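Neuraminidase (Bacteroides thetaiotaomicron, PDB 5MUL) probably acts as a rhamnosidase-type glycoside hydrolase, a beta-propeller enzyme that binds glucuronic acid in a pocket. Local coordinates at residues D50-S55 / K396-V401; W287-S292 / Q296-W301; A332-V337 / I343-R348. One frame throughout, in Å; residues are numbered along the deposited sequence. Where two conformers were deposited one is given.

Contact 1: residues D50-S55 / K396-V401; sequences DEQYIS and KLNLFV
F400 meets I54 because its ring is swung anti to the backbone N (chi1 -175°): the CB points neither at strand 51-55 nor away from it, and this turn carries the ring across. I54 meets it with its longer branch extended, CG1 likewise anti to N (chi1 -163°), and its CD1 stops 3.7 Å from F400 CE2. The two side chains run at about a right angle, with the methyl at a slant to the ring, on its CD2-CE2 side. The same CE2 also lies 4.0 Å from the carbonyl O of S55, so one corner of the ring lies near both the I54 methyl and the S55 carbonyl.

Between the strands there is no backbone pairing. Their axes stay 10.4 Å apart and run nearly parallel, at 21°, as in face-to-face packing of neighbouring blades in a beta-propeller. Strand 397-402 edges the sheet that also holds 22-29 and 418-425, a sheet built from both ends of the chain, the closure often likened to Velcro. Strand 51-57 belongs to the next blade.

Further along the interface, Q52 stretches its chain toward N398, with Q52 NE2 and N398 ND2 3.0 Å apart, although the orientation of the N398 amide is doubtful. The buried amide of Q52 is also hydrogen-bonded outside the two segments, OE1 to R68 and NE2 to D387. D387 immediately precedes helix 388-394, which carries the glucuronate-binding E389 and K392; the side chains of Q52 and E389 are about 9 Å apart.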
loop_
_atom_site.group_PDB
_atom_site.type_symbol
_atom_site.label_atom_id
_atom_site.label_comp_id
_atom_site.label_asym_id
_atom_site.label_seq_id
_atom_site.Cartn_x
_atom_site.Cartn_y
_atom_site.Cartn_z
ATOM N N ASP A 50 6.104 -0.352 -21.046
ATOM C CA ASP A 50 5.152 0.622 -21.573
ATOM C C ASP A 50 3.715 0.194 -21.408
ATOM O O ASP A 50 2.818 0.743 -22.063
ATOM C CB ASP A 50 5.461 0.942 -23.049
ATOM C CG ASP A 50 5.209 -0.203 -23.987
ATOM O OD1 ASP A 50 4.981 -1.352 -23.564
ATOM O OD2 ASP A 50 5.263 0.040 -25.230
ATOM N N GLU A 51 3.463 -0.782 -20.543
ATOM C CA GLU A 51 2.102 -1.263 -20.330
ATOM C C GLU A 51 1.692 -1.110 -18.890
ATOM O O GLU A 51 2.493 -1.340 -17.987
ATOM C CB GLU A 51 1.999 -2.725 -20.710
ATOM C CG GLU A 51 2.245 -2.933 -22.183
ATOM C CD GLU A 51 1.991 -4.350 -22.590
ATOM O OE1 GLU A 51 2.560 -5.241 -21.933
ATOM O OE2 GLU A 51 1.214 -4.555 -23.545
ATOM N N GLN A 52 0.433 -0.767 -18.681
ATOM C CA GLN A 52 -0.174 -0.647 -17.352
ATOM C C GLN A 52 -1.205 -1.731 -17.188
ATOM O O GLN A 52 -2.118 -1.877 -17.980
ATOM C CB GLN A 52 -0.785 0.724 -17.186
ATOM C CG GLN A 52 -1.364 0.967 -15.826
ATOM C CD GLN A 52 -1.831 2.386 -15.701
ATOM O OE1 GLN A 52 -2.771 2.795 -16.403
ATOM N NE2 GLN A 52 -1.205 3.170 -14.823
ATOM N N TYR A 53 -1.056 -2.496 -16.107
ATOM C CA TYR A 53 -1.951 -3.575 -15.739
ATOM C C TYR A 53 -2.888 -3.169 -14.635
ATOM O O TYR A 53 -2.531 -2.363 -13.756
ATOM C CB TYR A 53 -1.130 -4.763 -15.231
ATOM C CG TYR A 53 -0.286 -5.462 -16.264
ATOM C CD1 TYR A 53 0.919 -4.928 -16.688
ATOM C CD2 TYR A 53 -0.676 -6.708 -16.771
ATOM C CE1 TYR A 53 1.696 -5.574 -17.651
ATOM C CE2 TYR A 53 0.108 -7.370 -17.700
ATOM C CZ TYR A 53 1.271 -6.796 -18.141
ATOM O OH TYR A 53 2.036 -7.496 -19.071
ATOM N N ILE A 54 -4.083 -3.733 -14.653
ATOM C CA ILE A 54 -5.089 -3.469 -13.630
ATOM C C ILE A 54 -5.821 -4.738 -13.258
ATOM O O ILE A 54 -5.920 -5.651 -14.094
ATOM C CB ILE A 54 -6.080 -2.371 -14.123
ATOM C CG1 ILE A 54 -6.903 -1.724 -12.997
ATOM C CG2 ILE A 54 -6.982 -2.893 -15.241
ATOM C CD1 ILE A 54 -7.721 -0.504 -13.420
ATOM N N SER A 55 -6.373 -4.784 -12.060
ATOM C CA SER A 55 -7.180 -5.922 -11.599
ATOM C C SER A 55 -8.391 -5.405 -10.861
ATOM O O SER A 55 -8.267 -4.427 -10.121
ATOM C CB SER A 55 -6.354 -6.841 -10.690
ATOM O OG SER A 55 -5.845 -6.152 -9.553
ATOM N N LYS A 396 5.184 9.728 -12.979
ATOM C CA LYS A 396 3.809 10.009 -13.333
ATOM C C LYS A 396 2.947 9.378 -12.274
ATOM O O LYS A 396 3.177 8.214 -11.906
ATOM C CB LYS A 396 3.442 9.428 -14.698
ATOM C CG LYS A 396 4.222 10.031 -15.867
ATOM C CD LYS A 396 3.837 9.386 -17.190
ATOM C CE LYS A 396 4.495 10.090 -18.364
ATOM N NZ LYS A 396 4.882 9.105 -19.413
ATOM N N LEU A 397 1.961 10.124 -11.792
ATOM C CA LEU A 397 1.032 9.705 -10.756
ATOM C C LEU A 397 -0.256 9.273 -11.439
ATOM O O LEU A 397 -0.943 10.090 -12.097
ATOM C CB LEU A 397 0.748 10.848 -9.767
ATOM C CG LEU A 397 -0.250 10.520 -8.674
ATOM C CD1 LEU A 397 0.186 9.309 -7.857
ATOM C CD2 LEU A 397 -0.443 11.743 -7.785
ATOM N N ASN A 398 -0.579 7.993 -11.320
ATOM C CA ASN A 398 -1.853 7.455 -11.791
ATOM C C ASN A 398 -2.583 6.814 -10.633
ATOM O O ASN A 398 -1.994 5.967 -9.927
ATOM C CB ASN A 398 -1.653 6.410 -12.899
ATOM C CG ASN A 398 -1.320 6.988 -14.260
ATOM O OD1 ASN A 398 -0.966 8.195 -14.442
ATOM N ND2 ASN A 398 -1.399 6.111 -15.230
ATOM N N LEU A 399 -3.841 7.150 -10.455
ATOM C CA LEU A 399 -4.675 6.694 -9.345
ATOM C C LEU A 399 -5.789 5.822 -9.853
ATOM O O LEU A 399 -6.378 6.088 -10.901
ATOM C CB LEU A 399 -5.317 7.894 -8.621
ATOM C CG LEU A 399 -4.377 8.963 -8.062
ATOM C CD1 LEU A 399 -5.113 10.205 -7.582
ATOM C CD2 LEU A 399 -3.515 8.418 -6.953
ATOM N N PHE A 400 -6.115 4.771 -9.113
ATOM C CA PHE A 400 -7.299 3.973 -9.345
ATOM C C PHE A 400 -8.451 4.713 -8.692
ATOM O O PHE A 400 -8.429 4.886 -7.469
ATOM C CB PHE A 400 -7.079 2.602 -8.696
ATOM C CG PHE A 400 -8.175 1.588 -8.933
ATOM C CD1 PHE A 400 -9.427 1.697 -8.337
ATOM C CD2 PHE A 400 -7.923 0.465 -9.712
ATOM C CE1 PHE A 400 -10.408 0.724 -8.537
ATOM C CE2 PHE A 400 -8.903 -0.519 -9.895
ATOM C CZ PHE A 400 -10.140 -0.387 -9.301
ATOM N N VAL A 401 -9.436 5.161 -9.468
ATOM C CA VAL A 401 -10.565 5.952 -8.984
ATOM C C VAL A 401 -11.878 5.274 -9.322
ATOM O O VAL A 401 -12.129 4.889 -10.467
ATOM C CB VAL A 401 -10.542 7.369 -9.575
ATOM C CG1 VAL A 401 -11.778 8.165 -9.167
ATOM C CG2 VAL A 401 -9.278 8.093 -9.162
#

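Contact 2: residues W287-S292 / Q296-W301; sequences WRSSDS and QYRIVW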
loop_
_atom_site.group_PDB
_atom_site.type_symbol
_atom_site.label_atom_id
_atom_site.label_comp_id
_atom_site.label_asym_id
_atom_site.label_seq_id
_atom_site.Cartn_x
_atom_site.Cartn_y
_atom_site.Cartn_z
ATOM N N TRP A 287 -4.073 11.006 12.896
ATOM C CA TRP A 287 -4.410 10.838 14.318
ATOM C C TRP A 287 -4.738 12.223 14.875
ATOM O O TRP A 287 -4.463 13.252 14.250
ATOM C CB TRP A 287 -3.274 10.163 15.105
ATOM C CG TRP A 287 -2.027 10.973 15.343
ATOM C CD1 TRP A 287 -1.815 11.880 16.339
ATOM C CD2 TRP A 287 -0.799 10.903 14.624
ATOM N NE1 TRP A 287 -0.574 12.404 16.255
ATOM C CE2 TRP A 287 0.103 11.801 15.229
ATOM C CE3 TRP A 287 -0.343 10.122 13.540
ATOM C CZ2 TRP A 287 1.402 11.987 14.767
ATOM C CZ3 TRP A 287 0.946 10.312 13.082
ATOM C CH2 TRP A 287 1.811 11.239 13.688
ATOM N N ARG A 288 -5.303 12.205 16.082
ATOM C CA ARG A 288 -5.697 13.388 16.825
ATOM C C ARG A 288 -4.666 13.692 17.916
ATOM O O ARG A 288 -4.272 12.824 18.676
ATOM C CB ARG A 288 -7.084 13.095 17.417
ATOM C CG ARG A 288 -7.756 14.187 18.259
ATOM C CD ARG A 288 -9.020 13.635 18.931
ATOM N NE ARG A 288 -8.740 12.569 19.890
ATOM C CZ ARG A 288 -8.210 12.730 21.102
ATOM N NH1 ARG A 288 -7.869 13.936 21.566
ATOM N NH2 ARG A 288 -8.010 11.666 21.870
ATOM N N SER A 289 -4.235 14.951 17.979
ATOM C CA SER A 289 -3.361 15.427 19.047
ATOM C C SER A 289 -4.165 15.452 20.348
ATOM O O SER A 289 -5.384 15.574 20.320
ATOM C CB SER A 289 -2.871 16.836 18.722
ATOM O OG SER A 289 -2.001 16.812 17.598
ATOM N N SER A 290 -3.470 15.352 21.475
ATOM C CA SER A 290 -4.147 15.262 22.794
ATOM C C SER A 290 -4.999 16.492 23.193
ATOM O O SER A 290 -5.960 16.354 23.965
ATOM C CB SER A 290 -3.122 14.959 23.892
ATOM O OG SER A 290 -2.026 15.848 23.815
ATOM N N ASP A 291 -4.681 17.666 22.651
ATOM C CA ASP A 291 -5.448 18.898 22.926
ATOM C C ASP A 291 -6.579 19.236 21.942
ATOM O O ASP A 291 -7.229 20.270 22.107
ATOM C CB ASP A 291 -4.482 20.087 22.995
ATOM C CG ASP A 291 -3.971 20.511 21.622
ATOM O OD1 ASP A 291 -3.607 19.632 20.798
ATOM O OD2 ASP A 291 -3.956 21.729 21.374
ATOM N N SER A 292 -6.820 18.393 20.926
ATOM C CA SER A 292 -7.843 18.656 19.906
ATOM C C SER A 292 -8.894 17.555 19.883
ATOM O O SER A 292 -8.624 16.438 20.312
ATOM C CB SER A 292 -7.179 18.762 18.513
ATOM O OG SER A 292 -8.145 19.014 17.513
ATOM N N GLN A 296 -6.243 14.793 12.357
ATOM C CA GLN A 296 -5.580 15.470 11.231
ATOM C C GLN A 296 -4.704 14.496 10.475
ATOM O O GLN A 296 -4.101 13.612 11.065
ATOM C CB GLN A 296 -4.705 16.598 11.726
ATOM C CG GLN A 296 -5.461 17.659 12.549
ATOM C CD GLN A 296 -6.349 18.581 11.724
ATOM O OE1 GLN A 296 -6.321 18.600 10.477
ATOM N NE2 GLN A 296 -7.153 19.377 12.434
ATOM N N TYR A 297 -4.651 14.670 9.167
ATOM C CA TYR A 297 -3.676 13.949 8.344
ATOM C C TYR A 297 -2.288 14.344 8.709
ATOM O O TYR A 297 -2.009 15.512 9.015
ATOM C CB TYR A 297 -3.936 14.232 6.871
ATOM C CG TYR A 297 -5.076 13.479 6.268
ATOM C CD1 TYR A 297 -4.959 12.104 6.012
ATOM C CD2 TYR A 297 -6.263 14.097 5.900
ATOM C CE1 TYR A 297 -5.967 11.402 5.417
ATOM C CE2 TYR A 297 -7.280 13.396 5.298
ATOM C CZ TYR A 297 -7.137 12.043 5.053
ATOM O OH TYR A 297 -8.138 11.357 4.415
ATOM N N ARG A 298 -1.381 13.384 8.670
ATOM C CA ARG A 298 -0.013 13.582 9.060
ATOM C C ARG A 298 0.931 12.962 8.039
ATOM O O ARG A 298 0.584 11.969 7.377
ATOM C CB ARG A 298 0.293 12.867 10.399
ATOM C CG ARG A 298 -0.729 13.016 11.514
ATOM C CD ARG A 298 -0.561 14.310 12.228
ATOM N NE ARG A 298 -1.625 14.511 13.211
ATOM C CZ ARG A 298 -1.523 15.295 14.286
ATOM N NH1 ARG A 298 -0.373 15.904 14.569
ATOM N NH2 ARG A 298 -2.569 15.424 15.095
ATOM N N ILE A 299 2.128 13.508 7.990
ATOM C CA ILE A 299 3.253 12.929 7.289
ATOM C C ILE A 299 4.354 12.737 8.338
ATOM O O ILE A 299 4.628 13.660 9.125
ATOM C CB ILE A 299 3.662 13.797 6.075
ATOM C CG1 ILE A 299 4.771 13.123 5.284
ATOM C CG2 ILE A 299 4.047 15.228 6.468
ATOM C CD1 ILE A 299 4.272 11.970 4.444
ATOM N N VAL A 300 4.944 11.558 8.382
ATOM C CA VAL A 300 6.005 11.212 9.325
ATOM C C VAL A 300 7.204 10.808 8.502
ATOM O O VAL A 300 7.072 9.966 7.614
ATOM C CB VAL A 300 5.572 10.053 10.256
ATOM C CG1 VAL A 300 6.714 9.629 11.166
ATOM C CG2 VAL A 300 4.348 10.438 11.054
ATOM N N TRP A 301 8.365 11.386 8.705
ATOM C CA TRP A 301 9.497 11.068 7.879
ATOM C C TRP A 301 10.791 11.150 8.636
ATOM O O TRP A 301 10.865 11.814 9.696
ATOM C CB TRP A 301 9.553 11.966 6.617
ATOM C CG TRP A 301 10.070 13.390 6.831
ATOM C CD1 TRP A 301 11.309 13.866 6.516
ATOM C CD2 TRP A 301 9.336 14.503 7.382
ATOM N NE1 TRP A 301 11.390 15.210 6.851
ATOM C CE2 TRP A 301 10.191 15.618 7.368
ATOM C CE3 TRP A 301 8.033 14.667 7.863
ATOM C CZ2 TRP A 301 9.777 16.889 7.859
ATOM C CZ3 TRP A 301 7.627 15.910 8.353
ATOM C CH2 TRP A 301 8.497 17.004 8.345
HETATM O O HOH W 1 -6.681 19.946 15.330
#
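The carbonyl O of W287 is gripped by three N-H groups. Q296 N reaches it at 3.0 Å in an almost straight bond (177° at the hydrogen), while R298 comes side-on with NH2 at 3.0 Å and NE at 3.3 Å from W287 O. All three donors stand well out of the carbonyl plane. R298 NH2 also donates to S289 OG, 2.9 Å away and close to the guanidinium plane.

W287 and Q296 form an antiparallel hydrogen-bonded pair, completed by W287 N to Q296 O at 3.2 Å, in the hairpin of strands 281-287 and 296-302 within one propeller blade. Beyond them the connection folds through a type I turn from S289 to S292, closed by S292 N to S289 O; R288 NH1 bonds S292 O, while R288 NH2 bonds N264 O. A water joins S292 OG to Q296 NE2, and Q296 OE1 accepts from R315 N.

With its rotation fixed by these bonds, the R298 guanidinium stacks on the W287 indole with planes only 6° apart, a cation-pi contact over the five-membered ring. With CG anti to the carbonyl carbon (chi1 -45°), R298 lays that methylene over the six-membered ring, a CH-pi contact 3.5 Å from its centroid; the bend at chi2 turns the chain toward the five-membered ring. At the indole's rim V300 CG2 touches W287 CH2 at 3.7 Å.

Contact 3: residues A332-V337 / I343-R348; sequences ARPRIV and IFYIFR
A tight beta hairpin, strands 335-339 and 342-347, forms the first half of a four-stranded propeller blade, and contact between its arms begins with the ladder. R335 with I346 and V337 with F344 are hydrogen-bonded pairs, each closed by two bonds; the shortest, I346 N to R335 O, measures 2.8 Å.

Between them lies the non-hydrogen-bonded pair of I336 and Y345. I336 CG2 presses against Y345 CD2 at 3.3 Å, a close fit, while P334 CB meets the other rim at Y345 CE1, 3.5 Å away. Proline and tyrosine point the same way, side by side, and both neighbours approach the ring at a slant. Y345 OH goes on to R298 O in the adjacent blade, whose strand 281-287 also packs on this side of the hairpin. On the side of R335 and I346, V337 CG2 rests against F344 CB at 3.7 Å.

Past the regular pairing, A332 N still bonds R348 O at 2.9 Å. R348, bent at chi2 (-87°) and again at chi3, folds its guanidinium back so that one face covers A332, with NH2 3.6 Å from A332 CB; W382 O and I329 O take NE and NH1.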
loop_
_atom_site.group_PDB
_atom_site.type_symbol
_atom_site.label_atom_id
_atom_site.label_comp_id
_atom_site.label_asym_id
_atom_site.label_seq_id
_atom_site.Cartn_x
_atom_site.Cartn_y
_atom_site.Cartn_z
ATOM N N ALA A 332 -10.330 9.134 4.256
ATOM C CA ALA A 332 -9.695 7.920 3.712
ATOM C C ALA A 332 -8.283 7.750 4.259
ATOM O O ALA A 332 -7.622 8.710 4.634
ATOM C CB ALA A 332 -9.619 8.006 2.187
ATOM N N ARG A 333 -7.816 6.514 4.203
ATOM C CA ARG A 333 -6.409 6.251 4.449
ATOM C C ARG A 333 -5.618 6.869 3.273
ATOM O O ARG A 333 -6.023 6.702 2.115
ATOM C CB ARG A 333 -6.167 4.750 4.498
ATOM C CG ARG A 333 -6.770 4.054 5.737
ATOM C CD ARG A 333 -7.014 2.558 5.448
ATOM N NE ARG A 333 -7.075 1.701 6.641
ATOM C CZ ARG A 333 -8.191 1.309 7.261
ATOM N NH1 ARG A 333 -8.106 0.554 8.358
ATOM N NH2 ARG A 333 -9.405 1.679 6.828
ATOM N N PRO A 334 -4.553 7.597 3.548
ATOM C CA PRO A 334 -3.853 8.360 2.524
ATOM C C PRO A 334 -2.817 7.573 1.754
ATOM O O PRO A 334 -2.335 6.515 2.229
ATOM C CB PRO A 334 -3.194 9.452 3.312
ATOM C CG PRO A 334 -2.863 8.795 4.636
ATOM C CD PRO A 334 -4.031 7.899 4.888
ATOM N N ARG A 335 -2.465 8.107 0.577
ATOM C CA ARG A 335 -1.361 7.599 -0.250
ATOM C C ARG A 335 -0.390 8.739 -0.522
ATOM O O ARG A 335 -0.812 9.902 -0.587
ATOM C CB ARG A 335 -1.836 7.010 -1.608
ATOM C CG ARG A 335 -2.698 5.772 -1.530
ATOM C CD ARG A 335 -1.843 4.571 -1.213
ATOM N NE ARG A 335 -1.265 4.017 -2.423
ATOM C CZ ARG A 335 -1.030 2.719 -2.606
ATOM N NH1 ARG A 335 -1.290 1.834 -1.645
ATOM N NH2 ARG A 335 -0.540 2.299 -3.769
ATOM N N ILE A 336 0.875 8.430 -0.714
ATOM C CA ILE A 336 1.891 9.466 -0.989
ATOM C C ILE A 336 2.837 9.030 -2.070
ATOM O O ILE A 336 3.188 7.852 -2.182
ATOM C CB ILE A 336 2.726 9.862 0.245
ATOM C CG1 ILE A 336 3.182 8.631 1.034
ATOM C CG2 ILE A 336 1.972 10.866 1.117
ATOM C CD1 ILE A 336 4.290 8.950 2.014
ATOM N N VAL A 337 3.259 9.998 -2.877
ATOM C CA VAL A 337 4.431 9.852 -3.721
ATOM C C VAL A 337 5.349 11.044 -3.424
ATOM O O VAL A 337 4.874 12.118 -3.024
ATOM C CB VAL A 337 4.127 9.744 -5.256
ATOM C CG1 VAL A 337 3.404 8.448 -5.534
ATOM C CG2 VAL A 337 3.370 10.946 -5.781
ATOM N N ILE A 343 6.240 16.429 -1.805
ATOM C CA ILE A 343 5.240 15.401 -1.504
ATOM C C ILE A 343 3.951 15.697 -2.223
ATOM O O ILE A 343 3.463 16.824 -2.237
ATOM C CB ILE A 343 4.870 15.394 -0.008
ATOM C CG1 ILE A 343 6.096 15.510 0.879
ATOM C CG2 ILE A 343 3.992 14.185 0.319
ATOM C CD1 ILE A 343 7.058 14.391 0.783
ATOM N N PHE A 344 3.342 14.645 -2.794
ATOM C CA PHE A 344 1.981 14.682 -3.280
ATOM C C PHE A 344 1.202 13.708 -2.405
ATOM O O PHE A 344 1.530 12.506 -2.393
ATOM C CB PHE A 344 1.976 14.263 -4.751
ATOM C CG PHE A 344 2.810 15.155 -5.632
ATOM C CD1 PHE A 344 4.134 14.889 -5.815
ATOM C CD2 PHE A 344 2.255 16.270 -6.242
ATOM C CE1 PHE A 344 4.948 15.725 -6.602
ATOM C CE2 PHE A 344 3.058 17.093 -7.051
ATOM C CZ PHE A 344 4.374 16.813 -7.211
ATOM N N TYR A 345 0.246 14.209 -1.645
ATOM C CA TYR A 345 -0.408 13.457 -0.574
ATOM C C TYR A 345 -1.867 13.328 -0.960
ATOM O O TYR A 345 -2.564 14.335 -1.037
ATOM C CB TYR A 345 -0.186 14.252 0.715
ATOM C CG TYR A 345 -0.563 13.578 2.015
ATOM C CD1 TYR A 345 -1.883 13.435 2.397
ATOM C CD2 TYR A 345 0.420 13.152 2.894
ATOM C CE1 TYR A 345 -2.235 12.841 3.629
ATOM C CE2 TYR A 345 0.090 12.596 4.118
ATOM C CZ TYR A 345 -1.235 12.431 4.461
ATOM O OH TYR A 345 -1.606 11.873 5.678
ATOM N N ILE A 346 -2.329 12.108 -1.265
ATOM C CA ILE A 346 -3.646 11.903 -1.845
ATOM C C ILE A 346 -4.584 11.421 -0.767
ATOM O O ILE A 346 -4.249 10.496 -0.021
ATOM C CB ILE A 346 -3.589 10.878 -3.010
ATOM C CG1 ILE A 346 -2.497 11.262 -4.027
ATOM C CG2 ILE A 346 -4.948 10.747 -3.646
ATOM C CD1 ILE A 346 -2.673 12.629 -4.640
ATOM N N PHE A 347 -5.753 12.015 -0.680
ATOM C CA PHE A 347 -6.709 11.700 0.357
ATOM C C PHE A 347 -8.133 11.952 -0.106
ATOM O O PHE A 347 -8.380 12.316 -1.288
ATOM C CB PHE A 347 -6.384 12.499 1.631
ATOM C CG PHE A 347 -6.584 13.987 1.509
ATOM C CD1 PHE A 347 -5.658 14.805 0.862
ATOM C CD2 PHE A 347 -7.691 14.577 2.099
ATOM C CE1 PHE A 347 -5.854 16.188 0.775
ATOM C CE2 PHE A 347 -7.901 15.947 1.994
ATOM C CZ PHE A 347 -6.978 16.751 1.377
ATOM N N ARG A 348 -9.084 11.692 0.777
ATOM C CA ARG A 348 -10.510 11.962 0.512
ATOM C C ARG A 348 -11.127 12.317 1.855
ATOM O O ARG A 348 -10.854 11.622 2.843
ATOM C CB ARG A 348 -11.158 10.743 -0.128
ATOM C CG ARG A 348 -12.672 10.792 -0.281
ATOM C CD ARG A 348 -13.438 10.288 0.933
ATOM N NE ARG A 348 -13.155 8.885 1.227
ATOM C CZ ARG A 348 -13.422 8.263 2.374
ATOM N NH1 ARG A 348 -13.991 8.899 3.386
ATOM N NH2 ARG A 348 -13.090 6.992 2.497
#

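How the contacts relate
Contact 3 occupies the middle: its centre is about 16 Å from that of contact 1 and 15 Å from that of contact 2, whereas contacts 1 and 2, about 30 Å apart between centres, do not touch. Toward contact 1 the join is apolar, L397 CD2 to I346 CD1 at 4.0 Å. Toward contact 2 it is polar, with a probable hydrogen bond between Y297 OH and A332 O (2.7 Å). Both hairpins lie within the long chain loop that contact 1 closes. The bound glucuronate is about 14 Å from the Q52 side chain and 12 Å from that of V337; contact 2 lies away from this pocket.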